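Local atomic coordinates of NAD(P)H dehydrogenase (quinone) (Deinococcus radiodurans, PDB entry 1YDG), a protein that catalyses the reduction of quinones to quinols by NADH or NADPH, using one FMN bound to each subunit of a homotetramer. Residues T17-A22 with Q176-N181. Numbering follows the deposited sequence.
With SO4 (sulfate ion), chain J.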
loop_
_atom_site.group_PDB
_atom_site.type_symbol
_atom_site.label_atom_id
_atom_site.label_comp_id
_atom_site.label_asym_id
_atom_site.label_seq_id
_atom_site.Cartn_x
_atom_site.Cartn_y
_atom_site.Cartn_z
ATOM N N THR B 17 -17.829 -5.296 17.649
ATOM C CA THR B 17 -18.429 -4.514 18.730
ATOM C C THR B 17 -19.535 -3.564 18.286
ATOM O O THR B 17 -19.921 -2.666 19.034
ATOM C CB THR B 17 -17.328 -3.772 19.527
ATOM O OG1 THR B 17 -16.437 -3.074 18.634
ATOM C CG2 THR B 17 -16.512 -4.770 20.348
ATOM N N GLY B 18 -20.069 -3.764 17.080
ATOM C CA GLY B 18 -21.219 -2.993 16.599
ATOM C C GLY B 18 -20.993 -1.799 15.671
ATOM O O GLY B 18 -21.940 -1.331 15.040
ATOM N N THR B 19 -19.769 -1.302 15.545
ATOM C CA THR B 19 -19.557 -0.128 14.700
ATOM C C THR B 19 -19.786 -0.455 13.218
ATOM O O THR B 19 -20.502 0.262 12.535
ATOM C CB THR B 19 -18.173 0.515 14.926
ATOM O OG1 THR B 19 -18.065 0.904 16.292
ATOM C CG2 THR B 19 -17.968 1.768 14.039
ATOM N N GLY B 20 -19.200 -1.551 12.733
ATOM C CA GLY B 20 -19.416 -1.969 11.347
ATOM C C GLY B 20 -20.857 -2.314 11.022
ATOM O O GLY B 20 -21.314 -2.087 9.910
ATOM N N TYR B 21 -21.575 -2.867 12.000
ATOM C CA TYR B 21 -22.984 -3.172 11.854
ATOM C C TYR B 21 -23.785 -1.868 11.672
ATOM O O TYR B 21 -24.644 -1.787 10.797
ATOM C CB TYR B 21 -23.479 -3.988 13.057
ATOM C CG TYR B 21 -24.934 -4.428 13.022
ATOM C CD1 TYR B 21 -25.528 -4.873 11.844
ATOM C CD2 TYR B 21 -25.705 -4.446 14.189
ATOM C CE1 TYR B 21 -26.865 -5.288 11.816
ATOM C CE2 TYR B 21 -27.030 -4.863 14.172
ATOM C CZ TYR B 21 -27.609 -5.285 12.980
ATOM O OH TYR B 21 -28.925 -5.714 12.942
ATOM N N ALA B 22 -23.502 -0.848 12.476
ATOM C CA ALA B 22 -24.204 0.446 12.314
ATOM C C ALA B 22 -23.910 1.033 10.924
ATOM O O ALA B 22 -24.804 1.525 10.240
ATOM C CB ALA B 22 -23.784 1.423 13.397
ATOM N N GLN B 176 -19.974 5.002 21.447
ATOM C CA GLN B 176 -21.069 5.946 21.185
ATOM C C GLN B 176 -21.441 5.932 19.691
ATOM O O GLN B 176 -20.630 5.512 18.854
ATOM C CB GLN B 176 -20.684 7.366 21.651
ATOM C CG GLN B 176 -21.535 7.926 22.814
ATOM C CD GLN B 176 -21.362 7.196 24.155
ATOM O OE1 GLN B 176 -20.769 6.111 24.238
ATOM N NE2 GLN B 176 -21.900 7.799 25.217
ATOM N N PRO B 177 -22.671 6.374 19.348
ATOM C CA PRO B 177 -23.145 6.179 17.972
ATOM C C PRO B 177 -22.397 6.953 16.877
ATOM O O PRO B 177 -21.492 7.760 17.151
ATOM C CB PRO B 177 -24.615 6.626 18.031
ATOM C CG PRO B 177 -24.966 6.682 19.485
ATOM C CD PRO B 177 -23.691 7.040 20.177
ATOM N N LEU B 178 -22.797 6.675 15.638
ATOM C CA LEU B 178 -22.195 7.299 14.471
ATOM C C LEU B 178 -22.647 8.749 14.330
ATOM O O LEU B 178 -23.794 9.089 14.617
ATOM C CB LEU B 178 -22.543 6.522 13.188
ATOM C CG LEU B 178 -21.660 5.346 12.748
ATOM C CD1 LEU B 178 -21.162 4.519 13.924
ATOM C CD2 LEU B 178 -22.436 4.488 11.772
ATOM N N LEU B 179 -21.722 9.577 13.860
ATOM C CA LEU B 179 -21.972 10.975 13.575
ATOM C C LEU B 179 -22.678 11.099 12.242
ATOM O O LEU B 179 -22.567 10.215 11.388
ATOM C CB LEU B 179 -20.651 11.733 13.491
ATOM C CG LEU B 179 -19.606 11.460 14.571
ATOM C CD1 LEU B 179 -18.378 12.311 14.311
ATOM C CD2 LEU B 179 -20.177 11.725 15.949
ATOM N N GLU B 180 -23.376 12.214 12.063
ATOM C CA GLU B 180 -24.069 12.527 10.808
ATOM C C GLU B 180 -23.107 12.562 9.617
ATOM O O GLU B 180 -23.448 12.109 8.524
ATOM C CB GLU B 180 -24.800 13.873 10.934
ATOM C CG GLU B 180 -25.324 14.493 9.624
ATOM C CD GLU B 180 -26.514 13.753 9.040
ATOM O OE1 GLU B 180 -27.608 14.354 8.952
ATOM O OE2 GLU B 180 -26.362 12.574 8.667
ATOM N N ASN B 181 -21.913 13.098 9.845
ATOM C CA ASN B 181 -20.914 13.250 8.794
ATOM C C ASN B 181 -20.459 11.882 8.267
ATOM O O ASN B 181 -20.354 11.659 7.054
ATOM C CB ASN B 181 -19.706 14.040 9.316
ATOM C CG ASN B 181 -20.107 15.203 10.236
ATOM O OD1 ASN B 181 -20.607 16.244 9.770
ATOM N ND2 ASN B 181 -19.892 15.025 11.555
HETATM S S SO4 J . -16.558 -2.977 15.168
HETATM O O1 SO4 J . -17.317 -2.366 16.259
HETATM O O2 SO4 J . -15.488 -2.094 14.753
HETATM O O3 SO4 J . -16.023 -4.245 15.666
HETATM O O4 SO4 J . -17.432 -3.179 14.020
#
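Thr-19 and Ala-22, one turn apart at the start of helix 19-33, meet Leu-178, which lies just ahead of helix 180-204; a sulfate sits at the junction of the preceding loop and the helix start. Thr-17 holds this ion through N and OG1. Thr-17 N donates an almost straight bond to sulfate O3 (2.9 Å). Thr-17 OG1, placed between the backbone N and the carbonyl carbon (chi1 49°), reaches sulfate O1 at 2.6 Å. Gly-18 is the N-cap residue; its positive phi (99°) turns the loop into the helix, and its O accepts the first-turn bond from Ala-22 N. Thr-19 N donates to sulfate O1 (2.8 Å). Thr-19 CG2, anti to that N, lies 4.2 Å from Leu-178 CD1, a loose contact. Gly-20 N adds a bond to sulfate O4 (2.7 Å). Ala-22 CB makes the closest approach to the second segment, 3.7 Å from Leu-178 CD2, with CD1 slightly farther off, so the methyl faces both tips of the leucine fork. Ser-15 OG and Ser-16 N also bond to the ion. Thr-17 to Gly-20 belong to the experimentally established FMN site, and in this flavodoxin-like fold the sulfate probably marks the FMN phosphate position. No hydrogen bond joins the two segments: the polar N-terminal end of the helix serves the anion, probably aided by the helix dipole, while a small apolar patch packs against Leu-178.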